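DNA double-strand break repair nuclease NurA (Sulfolobus solfataricus, PDB 2YGK) is a manganese-dependent homodimeric nuclease that probably works with the HerA protein to stimulate resection of DNA ends during double-strand break repair. Local coordinates at residues I70-G75 with I108-M112; Q148-E153 with K173-L177; Q183-K188 with E247-L251; I217-E221 with R268-V272; M254-F259 with R271-R277. All blocks are in the same frame, centred on the assembly; numbering follows the deposited sequence.

Interaction 1 of 5, residues I70-G75 with I108-M112; sequences IVYAVG and ISLLM
The ring of Tyr72 is approached obliquely from helix 104-123 by Ile108 CG1 and by Leu111 CD2, the latter 4.0 Å from Tyr72 CE2. At the ring's edge, in its plane, lies the carbonyl O of Ile70, and Phe98 stacks on the ring. Tyr72 CB meets Ile108 CD1 at 3.7 Å. Ile108 spreads its branches along the strand: with CG1 anti to the carbonyl carbon (chi1 -72°), CD1 runs on to Ile70 CG2 at 3.9 Å, while CG2 lies 3.8 Å from Val74 CG1. That same Val74 methyl rests 3.6 Å from Ile108 O and also touches Met112 CB. No hydrogen bond crosses; the contact is buried and apolar. With an alanine in place of Ile108, both branches are lost, and a gap would probably open between Ile70, Tyr72 and Val74. The axes of segments 70-75 and 108-112 approach to 8.2 Å and run 23° from parallel. At one end, the side chain of Met112 comes within about 5 Å of the manganese held by Asp58 and Asp133. Strand 70-82 is paired with 54-65 and 85-98, so the helix covers the sheet of this RNase H-like fold, flanked by helices 162-166 and 171-193.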
# COMPACT_ATOMS: atom_id res chain seq x y z
N ILE A 70 12.84 7.75 -5.30
CA ILE A 70 12.35 7.02 -4.14
C ILE A 70 13.51 6.72 -3.21
O ILE A 70 14.32 5.82 -3.47
CB ILE A 70 11.70 5.67 -4.52
CG1 ILE A 70 10.76 5.83 -5.72
CG2 ILE A 70 10.95 5.10 -3.32
CD1 ILE A 70 9.72 6.89 -5.51
N VAL A 71 13.58 7.45 -2.11
CA VAL A 71 14.65 7.27 -1.14
C VAL A 71 14.27 6.15 -0.21
O VAL A 71 13.29 6.27 0.50
CB VAL A 71 14.86 8.53 -0.30
CG1 VAL A 71 15.94 8.28 0.77
CG2 VAL A 71 15.25 9.73 -1.21
N TYR A 72 15.04 5.06 -0.20
CA TYR A 72 14.69 3.88 0.57
C TYR A 72 15.78 3.42 1.51
O TYR A 72 16.94 3.77 1.39
CB TYR A 72 14.36 2.72 -0.35
CG TYR A 72 15.58 2.19 -1.05
CD1 TYR A 72 15.99 2.72 -2.28
CD2 TYR A 72 16.35 1.20 -0.48
CE1 TYR A 72 17.11 2.23 -2.92
CE2 TYR A 72 17.46 0.71 -1.11
CZ TYR A 72 17.85 1.22 -2.34
OH TYR A 72 18.99 0.72 -2.97
N ALA A 73 15.36 2.57 2.43
CA ALA A 73 16.25 1.99 3.39
C ALA A 73 15.69 0.63 3.71
O ALA A 73 14.52 0.49 4.00
CB ALA A 73 16.30 2.85 4.62
N VAL A 74 16.55 -0.37 3.66
CA VAL A 74 16.19 -1.74 4.01
C VAL A 74 17.17 -2.22 5.06
O VAL A 74 18.33 -1.74 5.11
CB VAL A 74 16.33 -2.69 2.80
CG1 VAL A 74 15.25 -2.38 1.75
CG2 VAL A 74 17.74 -2.58 2.22
N GLY A 75 16.73 -3.19 5.88
CA GLY A 75 17.59 -3.77 6.88
C GLY A 75 17.06 -5.12 7.34
O GLY A 75 15.86 -5.34 7.45
N ILE A 108 11.51 -2.48 -3.25
CA ILE A 108 12.13 -2.22 -1.97
C ILE A 108 11.89 -3.43 -1.08
O ILE A 108 12.82 -3.93 -0.43
CB ILE A 108 11.58 -0.98 -1.26
CG1 ILE A 108 12.05 0.30 -1.96
CG2 ILE A 108 12.05 -0.94 0.19
CD1 ILE A 108 11.14 1.51 -1.69
N SER A 109 10.66 -3.92 -1.06
CA SER A 109 10.34 -5.02 -0.17
C SER A 109 11.04 -6.31 -0.60
O SER A 109 11.46 -7.07 0.24
CB SER A 109 8.83 -5.21 -0.01
OG SER A 109 8.17 -5.16 -1.24
N LEU A 110 11.15 -6.55 -1.91
CA LEU A 110 11.81 -7.74 -2.40
C LEU A 110 13.30 -7.67 -2.07
O LEU A 110 13.93 -8.68 -1.79
CB LEU A 110 11.63 -7.89 -3.91
CG LEU A 110 10.22 -8.33 -4.30
CD1 LEU A 110 9.93 -8.12 -5.78
CD2 LEU A 110 9.99 -9.76 -3.93
N LEU A 111 13.86 -6.47 -2.13
CA LEU A 111 15.23 -6.26 -1.72
C LEU A 111 15.39 -6.59 -0.23
O LEU A 111 16.35 -7.27 0.16
CB LEU A 111 15.62 -4.84 -2.03
CG LEU A 111 17.00 -4.33 -1.65
CD1 LEU A 111 18.11 -5.34 -1.93
CD2 LEU A 111 17.22 -3.02 -2.43
N MSE A 112 14.43 -6.17 0.58
CA MSE A 112 14.44 -6.51 2.00
C MSE A 112 14.39 -8.03 2.18
O MSE A 112 15.18 -8.59 2.91
CB MSE A 112 13.29 -5.80 2.72
CG MSE A 112 13.18 -6.10 4.22
SE MSE A 112 11.37 -5.64 4.90
CE MSE A 112 10.41 -6.78 3.62

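Interaction 2 of 5, residues Q148-E153 with K173-L177; sequences QFSDEE and KMRDL
Phe149 pushes its ring against Asp176 and Leu177 on helix 171-193. Its first torsion, with CG anti to the carbonyl carbon (chi1 -59°), sends the ring toward the helix, and chi2 of -53° turns the ring's edge to Asp176 CB, 3.6 Å from Phe149 CZ. Phe149 and Leu177 run antiparallel alongside each other, Phe149 CE1 3.6 Å from Leu177 CD2; the carboxylate of Asp176 is steeply turned to the ring plane. Another part of the edge faces Glu153 OE1, which takes the backbone N-H of Ser150 at 2.8 Å (163° at the hydrogen). As Ser150 is the N-cap of helix 151-159, this bond is one half of a capping box, and it helps orient the Glu153 carboxylate. Lys173, fully extended beyond CG, crosses Glu153 at about a right angle, and its NZ makes a long salt bridge, 3.9 Å, to Glu153 OE2. Lys173 CE lies 3.2 Å from Gln148 O. An alanine in place of Phe149 removes the ring, and Leu177 CD2 and Asp176 CB would probably lose much of their cover from the loop. The contact joins this loop and the first turn of helix 151-159 to helix 171-193. Val144 also touches Phe149, Ile168 packs on both Glu153 and Leu177, and helix 162-166 reaches Leu177 through Ile165.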
# COMPACT_ATOMS: atom_id res chain seq x y z
N GLN A 148 12.36 -12.95 -20.68
CA GLN A 148 12.84 -11.60 -20.92
C GLN A 148 14.31 -11.49 -20.48
O GLN A 148 14.98 -10.48 -20.74
CB GLN A 148 11.95 -10.60 -20.16
CG GLN A 148 10.48 -10.64 -20.62
CD GLN A 148 9.57 -9.64 -19.90
OE1 GLN A 148 9.34 -9.73 -18.67
NE2 GLN A 148 9.04 -8.67 -20.67
N PHE A 149 14.81 -12.57 -19.86
CA PHE A 149 16.17 -12.62 -19.30
C PHE A 149 17.23 -13.23 -20.20
O PHE A 149 17.05 -14.34 -20.71
CB PHE A 149 16.15 -13.42 -18.00
CG PHE A 149 15.25 -12.85 -16.97
CD1 PHE A 149 15.36 -11.52 -16.60
CD2 PHE A 149 14.28 -13.64 -16.37
CE1 PHE A 149 14.52 -10.99 -15.65
CE2 PHE A 149 13.44 -13.12 -15.41
CZ PHE A 149 13.56 -11.79 -15.04
N SER A 150 18.35 -12.52 -20.32
CA SER A 150 19.51 -12.98 -21.06
C SER A 150 20.35 -13.92 -20.20
O SER A 150 20.04 -14.14 -19.03
CB SER A 150 20.37 -11.77 -21.46
OG SER A 150 20.87 -11.10 -20.31
N ASP A 151 21.40 -14.47 -20.79
CA ASP A 151 22.35 -15.29 -20.05
C ASP A 151 23.02 -14.52 -18.89
O ASP A 151 23.22 -15.08 -17.81
CB ASP A 151 23.43 -15.85 -20.99
CG ASP A 151 22.94 -17.02 -21.81
OD1 ASP A 151 22.39 -17.98 -21.22
OD2 ASP A 151 23.11 -17.00 -23.05
N GLU A 152 23.34 -13.25 -19.11
CA GLU A 152 24.09 -12.45 -18.14
C GLU A 152 23.27 -12.20 -16.87
O GLU A 152 23.80 -12.20 -15.76
CB GLU A 152 24.50 -11.12 -18.77
CG GLU A 152 25.36 -11.26 -20.04
CD GLU A 152 25.33 -10.02 -20.93
OE1 GLU A 152 25.61 -8.90 -20.44
OE2 GLU A 152 25.02 -10.18 -22.13
N GLU A 153 21.98 -11.98 -17.05
CA GLU A 153 21.09 -11.65 -15.96
C GLU A 153 20.83 -12.87 -15.08
O GLU A 153 20.77 -12.75 -13.86
CB GLU A 153 19.78 -11.06 -16.51
CG GLU A 153 19.99 -9.74 -17.26
CD GLU A 153 18.81 -9.31 -18.11
OE1 GLU A 153 18.14 -10.19 -18.70
OE2 GLU A 153 18.56 -8.09 -18.22
N LYS A 173 12.15 -5.62 -15.31
CA LYS A 173 13.24 -6.56 -15.16
C LYS A 173 13.85 -6.55 -13.76
O LYS A 173 14.24 -7.61 -13.30
CB LYS A 173 14.33 -6.32 -16.21
CG LYS A 173 13.98 -6.92 -17.56
CD LYS A 173 15.11 -6.77 -18.56
CE LYS A 173 14.72 -7.37 -19.89
NZ LYS A 173 15.80 -7.27 -20.89
N MSE A 174 13.94 -5.40 -13.10
CA MSE A 174 14.48 -5.39 -11.74
C MSE A 174 13.54 -6.12 -10.73
O MSE A 174 13.96 -7.03 -10.00
CB MSE A 174 14.84 -4.00 -11.22
CG MSE A 174 15.50 -4.11 -9.84
SE MSE A 174 15.95 -2.52 -8.90
CE MSE A 174 17.08 -3.15 -7.51
N ARG A 175 12.28 -5.72 -10.69
CA ARG A 175 11.31 -6.41 -9.87
C ARG A 175 11.42 -7.90 -10.16
O ARG A 175 11.49 -8.69 -9.23
CB ARG A 175 9.90 -5.92 -10.12
CG ARG A 175 8.80 -6.88 -9.62
CD ARG A 175 7.43 -6.51 -10.16
NE ARG A 175 7.49 -6.32 -11.61
CZ ARG A 175 6.82 -7.02 -12.51
NH1 ARG A 175 5.97 -7.97 -12.15
NH2 ARG A 175 7.00 -6.75 -13.81
N ASP A 176 11.44 -8.28 -11.43
CA ASP A 176 11.41 -9.69 -11.82
C ASP A 176 12.70 -10.43 -11.48
O ASP A 176 12.66 -11.55 -10.99
CB ASP A 176 11.04 -9.86 -13.30
CG ASP A 176 9.54 -9.75 -13.55
OD1 ASP A 176 8.78 -9.41 -12.60
OD2 ASP A 176 9.10 -10.03 -14.68
N LEU A 177 13.85 -9.79 -11.69
CA LEU A 177 15.10 -10.35 -11.21
C LEU A 177 15.13 -10.55 -9.71
O LEU A 177 15.65 -11.54 -9.24
CB LEU A 177 16.29 -9.48 -11.59
CG LEU A 177 16.90 -9.71 -12.95
CD1 LEU A 177 18.17 -8.84 -13.03
CD2 LEU A 177 17.21 -11.19 -13.22

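Interaction 3 of 5, residues Q183-K188 with E247-L251; sequences QFLVSK and EIEVL
Gln183 opens the contact with its aliphatic root, CB lying 3.7 Å from Ile248 CD1, the two side chains crossing at about a right angle. Its amide stretches away along an extended chain, OE1 still brushing the Ile248 methyls while NE2 bonds to Ile140 O. Phe184 comes next: Ile248 CG1 sits 3.6 Å from its backbone N, so the isoleucine packs against helix backbone as much as against side chain. With Phe184 CG anti to the backbone N (chi1 172°), the ring leans obliquely toward the C-terminal end of the helix; CE1 meets Glu247 CG at 4.0 Å, and Lys188 CG lies over one face of the ring, toward its rim. Segment 247-251 belongs to the connection between antiparallel strands 228-236 and 255-262 in the mixed sheet of the RNase H-like NurA domain, and here that connection packs on helix 171-193, which on another side meets helix 104-123 through Leu185 and Val186. Val186 CG1 turns to Leu251 CD2 at 4.2 Å. Ser187 points at the loop, yet its OG donates back to Gln183 O at 2.8 Å, tilted 27° from the carbonyl plane; Ser187 N reaches the same oxygen from the opposite face. With its hydrogen bond turned inward, the hydroxyl can take Leu251 CD2 against it. Lys188 is folded rather than extended, carrying NZ toward Glu247 for a long salt bridge, 3.7 Å, to OE2 of that residue. Its stronger partner is Glu191, whose OE2 is also close to Glu247 OE1; the lysine probably eases the repulsion between the two carboxylates.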
# COMPACT_ATOMS: atom_id res chain seq x y z
N GLN A 183 13.41 -16.67 -4.96
CA GLN A 183 13.07 -18.08 -5.20
C GLN A 183 14.31 -18.97 -5.13
O GLN A 183 14.26 -20.06 -4.56
CB GLN A 183 12.35 -18.26 -6.55
CG GLN A 183 10.91 -17.73 -6.56
CD GLN A 183 10.16 -17.92 -7.88
OE1 GLN A 183 10.73 -18.25 -8.93
NE2 GLN A 183 8.85 -17.71 -7.83
N PHE A 184 15.42 -18.48 -5.66
CA PHE A 184 16.68 -19.19 -5.64
C PHE A 184 17.23 -19.25 -4.23
O PHE A 184 17.73 -20.29 -3.80
CB PHE A 184 17.66 -18.51 -6.59
CG PHE A 184 19.07 -19.04 -6.52
CD1 PHE A 184 19.41 -20.26 -7.11
CD2 PHE A 184 20.07 -18.30 -5.90
CE1 PHE A 184 20.72 -20.73 -7.06
CE2 PHE A 184 21.39 -18.77 -5.86
CZ PHE A 184 21.71 -19.98 -6.44
N LEU A 185 17.11 -18.15 -3.49
CA LEU A 185 17.50 -18.12 -2.08
C LEU A 185 16.68 -19.03 -1.15
O LEU A 185 17.23 -19.69 -0.27
CB LEU A 185 17.45 -16.68 -1.58
CG LEU A 185 18.58 -15.85 -2.16
CD1 LEU A 185 18.38 -14.40 -1.81
CD2 LEU A 185 19.96 -16.35 -1.68
N VAL A 186 15.36 -19.04 -1.31
CA VAL A 186 14.54 -20.00 -0.54
C VAL A 186 15.03 -21.39 -0.87
O VAL A 186 15.20 -22.21 0.01
CB VAL A 186 13.05 -19.93 -0.90
CG1 VAL A 186 12.31 -21.13 -0.37
CG2 VAL A 186 12.45 -18.64 -0.37
N SER A 187 15.27 -21.64 -2.15
CA SER A 187 15.64 -22.98 -2.59
C SER A 187 16.92 -23.50 -1.95
O SER A 187 17.03 -24.69 -1.68
CB SER A 187 15.78 -23.05 -4.10
OG SER A 187 14.51 -22.84 -4.68
N LYS A 188 17.89 -22.61 -1.73
CA LYS A 188 19.12 -23.00 -1.07
C LYS A 188 18.85 -23.32 0.39
O LYS A 188 19.38 -24.28 0.93
CB LYS A 188 20.19 -21.92 -1.22
CG LYS A 188 20.59 -21.70 -2.69
CD LYS A 188 22.11 -21.81 -2.95
CE LYS A 188 22.66 -23.24 -2.75
NZ LYS A 188 22.57 -24.10 -3.97
N GLU A 247 18.08 -24.61 -9.86
CA GLU A 247 17.76 -25.11 -8.50
C GLU A 247 16.32 -24.82 -8.10
O GLU A 247 15.69 -25.62 -7.42
CB GLU A 247 18.66 -24.46 -7.45
CG GLU A 247 20.16 -24.65 -7.66
CD GLU A 247 20.78 -25.76 -6.82
OE1 GLU A 247 20.08 -26.36 -5.97
OE2 GLU A 247 21.99 -26.03 -7.02
N ILE A 248 15.81 -23.66 -8.52
CA ILE A 248 14.43 -23.29 -8.28
C ILE A 248 13.49 -24.39 -8.73
O ILE A 248 12.56 -24.74 -8.02
CB ILE A 248 14.06 -21.99 -9.02
CG1 ILE A 248 14.71 -20.79 -8.33
CG2 ILE A 248 12.55 -21.81 -9.06
CD1 ILE A 248 14.65 -19.52 -9.15
N GLU A 249 13.75 -24.93 -9.92
CA GLU A 249 12.97 -26.07 -10.40
C GLU A 249 12.90 -27.19 -9.36
O GLU A 249 11.86 -27.79 -9.22
CB GLU A 249 13.48 -26.56 -11.76
CG GLU A 249 13.01 -25.67 -12.93
CD GLU A 249 14.13 -25.25 -13.87
OE1 GLU A 249 15.05 -26.07 -14.10
OE2 GLU A 249 14.11 -24.10 -14.37
N VAL A 250 13.98 -27.41 -8.59
CA VAL A 250 13.95 -28.39 -7.47
C VAL A 250 13.01 -28.01 -6.29
O VAL A 250 12.85 -28.74 -5.33
CB VAL A 250 15.38 -28.76 -6.95
CG1 VAL A 250 15.32 -29.90 -5.92
CG2 VAL A 250 16.29 -29.19 -8.09
N LEU A 251 12.37 -26.85 -6.39
CA LEU A 251 11.40 -26.37 -5.42
C LEU A 251 9.97 -26.55 -5.91
O LEU A 251 9.03 -26.28 -5.18
CB LEU A 251 11.67 -24.89 -5.20
CG LEU A 251 11.01 -24.17 -4.05
CD1 LEU A 251 11.37 -24.83 -2.73
CD2 LEU A 251 11.46 -22.72 -4.13

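Interaction 4 of 5, residues I217-E221 with R268-V272; sequences ITVLE and RVIRV
The CA atoms of Glu221 and Val269 are the nearest across the contact, 6.3 Å apart. Val269 is extended and its side chain points toward the helix, which presents Ile217, Leu220 and Glu221, residues one turn apart or adjacent. Within that turn the bonds of Glu221 N to Ile217 O and Thr218 O are both weak. Helix 216-223 thus packs on the start of strand 270-275, the second strand of the hairpin 255-262/270-275 in the large mixed sheet of the NurA domain. Val269 divides its methyls among the three: CG1 lies 4.1 Å from Ile217 CG1, while CG2 lies 3.6 Å from Glu221 CG and 4.2 Å from Leu220 CB. Holding CG1 anti to the backbone N (chi1 -164°), Ile217 passes alongside the valine, head to tail, and sets CD1 3.3 Å from Val269 O. Glu221, extended beyond CG, sets its CG methylene against the valine. Ile217 and Leu220 also touch Tyr260 of strand 255-262, and Val269 touches Arg262. The grip on Val269 is therefore apolar, even where a glutamate supplies it. Glu221 OE2 and Val269 O, both acceptors, face each other at 3.4 Å without a hydrogen bond, a mildly unfavourable pairing. Distant positive charges may partly offset that of the carboxylate: Arg67 of the second subunit, in a long, weak ion pair with Glu221 OE1, and Arg268, whose NH1 is 6.0 Å from Glu221 OE2.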
# COMPACT_ATOMS: atom_id res chain seq x y z
N ILE A 217 -7.21 -18.98 10.55
CA ILE A 217 -6.48 -18.48 11.69
C ILE A 217 -7.41 -17.63 12.53
O ILE A 217 -7.31 -17.65 13.76
CB ILE A 217 -5.21 -17.69 11.27
CG1 ILE A 217 -4.25 -17.50 12.46
CG2 ILE A 217 -5.57 -16.35 10.63
CD1 ILE A 217 -2.91 -16.77 12.13
N THR A 218 -8.35 -16.92 11.89
CA THR A 218 -9.35 -16.12 12.61
C THR A 218 -10.44 -17.00 13.22
O THR A 218 -10.92 -16.76 14.33
CB THR A 218 -10.00 -15.10 11.67
OG1 THR A 218 -8.99 -14.23 11.13
CG2 THR A 218 -11.04 -14.29 12.39
N VAL A 219 -10.85 -18.02 12.48
CA VAL A 219 -11.76 -19.04 13.01
C VAL A 219 -11.22 -19.67 14.30
O VAL A 219 -11.95 -19.77 15.27
CB VAL A 219 -12.08 -20.12 11.93
CG1 VAL A 219 -12.55 -21.37 12.55
CG2 VAL A 219 -13.16 -19.64 11.02
N LEU A 220 -9.95 -20.05 14.34
CA LEU A 220 -9.38 -20.67 15.56
C LEU A 220 -9.24 -19.74 16.77
O LEU A 220 -9.23 -20.18 17.92
CB LEU A 220 -8.01 -21.27 15.27
CG LEU A 220 -7.98 -22.40 14.26
CD1 LEU A 220 -6.57 -22.55 13.73
CD2 LEU A 220 -8.56 -23.70 14.87
N GLU A 221 -9.08 -18.45 16.51
CA GLU A 221 -8.91 -17.48 17.59
C GLU A 221 -10.25 -17.19 18.20
O GLU A 221 -10.33 -16.89 19.38
CB GLU A 221 -8.28 -16.20 17.06
CG GLU A 221 -6.78 -16.34 16.72
CD GLU A 221 -6.17 -15.10 16.06
OE1 GLU A 221 -6.85 -14.04 15.99
OE2 GLU A 221 -5.01 -15.19 15.61
N ARG A 268 -2.52 -15.53 20.99
CA ARG A 268 -2.76 -15.49 19.57
C ARG A 268 -2.49 -16.85 18.99
O ARG A 268 -1.78 -17.63 19.60
CB ARG A 268 -1.80 -14.49 18.93
CG ARG A 268 -0.33 -14.88 19.14
CD ARG A 268 0.58 -14.09 18.27
NE ARG A 268 0.61 -12.71 18.71
CZ ARG A 268 0.24 -11.65 17.99
NH1 ARG A 268 -0.22 -11.78 16.75
NH2 ARG A 268 0.34 -10.43 18.53
N VAL A 269 -3.06 -17.14 17.84
CA VAL A 269 -2.73 -18.31 17.08
C VAL A 269 -1.77 -17.85 15.98
O VAL A 269 -1.99 -16.78 15.35
CB VAL A 269 -3.98 -18.92 16.43
CG1 VAL A 269 -3.61 -20.08 15.52
CG2 VAL A 269 -5.03 -19.37 17.51
N ILE A 270 -0.73 -18.65 15.74
CA ILE A 270 0.20 -18.41 14.64
C ILE A 270 0.15 -19.57 13.63
O ILE A 270 -0.22 -20.70 13.99
CB ILE A 270 1.62 -18.26 15.14
CG1 ILE A 270 2.12 -19.54 15.80
CG2 ILE A 270 1.71 -17.13 16.14
CD1 ILE A 270 3.56 -19.46 16.37
N ARG A 271 0.50 -19.27 12.37
CA ARG A 271 0.65 -20.28 11.33
C ARG A 271 2.11 -20.71 11.25
O ARG A 271 3.01 -19.87 11.25
CB ARG A 271 0.28 -19.68 9.98
CG ARG A 271 0.24 -20.70 8.84
CD ARG A 271 0.09 -20.02 7.47
NE ARG A 271 0.23 -21.00 6.39
CZ ARG A 271 -0.64 -21.19 5.39
NH1 ARG A 271 -1.77 -20.46 5.27
NH2 ARG A 271 -0.39 -22.13 4.50
N VAL A 272 2.35 -22.01 11.15
CA VAL A 272 3.71 -22.50 10.94
C VAL A 272 3.74 -23.32 9.67
O VAL A 272 2.94 -24.24 9.53
CB VAL A 272 4.17 -23.40 12.08
CG1 VAL A 272 5.54 -23.87 11.80
CG2 VAL A 272 4.11 -22.69 13.44

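Interaction 5 of 5, residues M254-F259 with R271-R277; sequences MEYTTF and RVDIVGR
Thr258 and Asp273 share one first torsion: Thr258 OG1 (chi1 -58°) and Asp273 CG (chi1 -59°) are each anti to the carbonyl carbon, so that the side chains of this non-hydrogen-bonded pair lie side by side. Thr258 OG1 gives its proton to Asp273 OD1 at 2.7 Å, from above the carboxylate plane. Arg271, extended from CG to NE, adds a salt bridge: its NE meets the syn lone pair of Asp273 OD1 at 3.1 Å, almost perfectly straight (177°) and in the guanidinium plane; the NH2 bond to Thr258 OG1 is weak, and Thr258 CG2 lies over the guanidinium face. Two grips thus fix Asp273 OD1, while OD2 accepts from a water at 2.6 Å and from Leu136 N. That water also bonds Tyr256 OH at 3.1 Å. On the other face of the sheet, Val272 CB sits over the Phe259 ring, 3.9 Å from its centroid, in a CH-pi contact, with Ile274 CG2 at the edge. Thr257 and Phe259 form the hydrogen-bonded pairs with Ile274 and Val272, and Thr257 OG1 adds a bond to Gly276 O at 2.9 Å. This antiparallel hairpin lies mid-sheet, between strands 228-236 and 197-201. Helix 136-140 touches Tyr256 and Val275, Ile190 of helix 171-193 meets Val275, and Ser204 takes Arg271 NH1.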
# COMPACT_ATOMS: atom_id res chain seq x y z
N MSE A 254 8.17 -29.33 -4.07
CA MSE A 254 8.25 -29.25 -2.63
C MSE A 254 6.83 -29.32 -2.14
O MSE A 254 5.97 -28.57 -2.58
CB MSE A 254 9.00 -28.02 -2.11
CG MSE A 254 10.53 -28.21 -2.04
SE MSE A 254 11.19 -30.06 -1.58
CE MSE A 254 13.08 -29.79 -1.95
N GLU A 255 6.60 -30.31 -1.28
CA GLU A 255 5.39 -30.40 -0.51
C GLU A 255 5.75 -29.98 0.90
O GLU A 255 6.75 -30.45 1.46
CB GLU A 255 4.82 -31.83 -0.53
CG GLU A 255 4.01 -32.15 -1.79
CD GLU A 255 3.10 -33.37 -1.63
OE1 GLU A 255 3.57 -34.46 -1.19
OE2 GLU A 255 1.90 -33.23 -1.94
N TYR A 256 4.94 -29.10 1.48
CA TYR A 256 5.17 -28.67 2.83
C TYR A 256 3.94 -28.87 3.69
O TYR A 256 2.86 -29.18 3.20
CB TYR A 256 5.65 -27.22 2.88
CG TYR A 256 4.69 -26.17 2.42
CD1 TYR A 256 4.44 -25.96 1.07
CD2 TYR A 256 4.08 -25.33 3.33
CE1 TYR A 256 3.56 -24.96 0.64
CE2 TYR A 256 3.21 -24.34 2.93
CZ TYR A 256 2.94 -24.15 1.59
OH TYR A 256 2.08 -23.15 1.21
N THR A 257 4.14 -28.74 5.00
CA THR A 257 3.08 -28.90 5.96
C THR A 257 2.78 -27.56 6.63
O THR A 257 3.70 -26.84 7.01
CB THR A 257 3.45 -29.92 7.02
OG1 THR A 257 3.76 -31.16 6.39
CG2 THR A 257 2.29 -30.15 7.96
N THR A 258 1.49 -27.26 6.78
CA THR A 258 1.06 -26.15 7.57
C THR A 258 0.30 -26.69 8.79
O THR A 258 -0.43 -27.67 8.70
CB THR A 258 0.19 -25.18 6.74
OG1 THR A 258 0.94 -24.72 5.60
CG2 THR A 258 -0.20 -23.97 7.56
N PHE A 259 0.52 -26.07 9.94
CA PHE A 259 -0.43 -26.17 11.04
C PHE A 259 -0.54 -24.82 11.71
O PHE A 259 0.32 -23.96 11.51
CB PHE A 259 -0.01 -27.24 12.05
CG PHE A 259 1.31 -26.99 12.71
CD1 PHE A 259 2.48 -27.41 12.13
CD2 PHE A 259 1.38 -26.37 13.93
CE1 PHE A 259 3.74 -27.17 12.75
CE2 PHE A 259 2.63 -26.15 14.56
CZ PHE A 259 3.79 -26.54 13.96
N ARG A 271 0.50 -19.27 12.37
CA ARG A 271 0.65 -20.28 11.33
C ARG A 271 2.11 -20.71 11.25
O ARG A 271 3.01 -19.87 11.25
CB ARG A 271 0.28 -19.68 9.98
CG ARG A 271 0.24 -20.70 8.84
CD ARG A 271 0.09 -20.02 7.47
NE ARG A 271 0.23 -21.00 6.39
CZ ARG A 271 -0.64 -21.19 5.39
NH1 ARG A 271 -1.77 -20.46 5.27
NH2 ARG A 271 -0.39 -22.13 4.50
N VAL A 272 2.35 -22.01 11.15
CA VAL A 272 3.71 -22.50 10.94
C VAL A 272 3.74 -23.32 9.67
O VAL A 272 2.94 -24.24 9.53
CB VAL A 272 4.17 -23.40 12.08
CG1 VAL A 272 5.54 -23.87 11.80
CG2 VAL A 272 4.11 -22.69 13.44
N ASP A 273 4.66 -23.01 8.76
CA ASP A 273 4.94 -23.85 7.61
C ASP A 273 6.30 -24.47 7.80
O ASP A 273 7.25 -23.80 8.13
CB ASP A 273 4.99 -23.05 6.32
CG ASP A 273 3.70 -22.30 6.03
OD1 ASP A 273 2.68 -22.83 6.49
OD2 ASP A 273 3.74 -21.19 5.37
N ILE A 274 6.40 -25.76 7.55
CA ILE A 274 7.65 -26.47 7.68
C ILE A 274 7.77 -27.40 6.47
O ILE A 274 6.88 -28.16 6.21
CB ILE A 274 7.72 -27.22 9.06
CG1 ILE A 274 8.88 -28.20 9.14
CG2 ILE A 274 6.48 -27.99 9.35
CD1 ILE A 274 9.01 -28.80 10.53
N VAL A 275 8.84 -27.28 5.69
CA VAL A 275 9.03 -28.15 4.52
C VAL A 275 9.44 -29.58 4.92
O VAL A 275 10.51 -29.81 5.51
CB VAL A 275 10.12 -27.63 3.57
CG1 VAL A 275 10.45 -28.70 2.55
CG2 VAL A 275 9.69 -26.33 2.91
N GLY A 276 8.59 -30.52 4.54
CA GLY A 276 8.78 -31.91 4.90
C GLY A 276 7.47 -32.49 5.39
O GLY A 276 6.45 -31.78 5.46
N ARG A 277 7.49 -33.78 5.71
CA ARG A 277 6.38 -34.39 6.45
C ARG A 277 6.66 -34.31 7.94
O ARG A 277 7.80 -34.43 8.40
CB ARG A 277 6.09 -35.84 6.03
CG ARG A 277 4.75 -36.01 5.27
CD ARG A 277 4.67 -37.37 4.58
NE ARG A 277 4.08 -37.27 3.25
CZ ARG A 277 4.38 -38.05 2.21
NH1 ARG A 277 5.29 -39.02 2.31
NH2 ARG A 277 3.77 -37.86 1.04
O HOH W 1 2.85 -20.75 3.02

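In the fold
All five interactions lie within the NurA domain. Interactions 1, 4 and 5 reach the same mixed beta-sheet; interaction 1 sits on the opposite side of the chain's centre from the other two, about 28 Å between centres of 1 and 5. Interactions 2 and 3 share helix 171-193. The centres of interactions 2 and 3 are about 16 Å apart. Interaction 1 touches interaction 2 through Leu110 CD1 and Arg175 O. Along the chain, interactions 1, 2 and 3 open in turn; 3 and 4 alternate their segments, and 4 and 5 end on strand 270-275, sharing Arg271 and Val272. Helices thus back a beta-sheet whose Asp58 and Asp133 hold manganese, close to interaction 1.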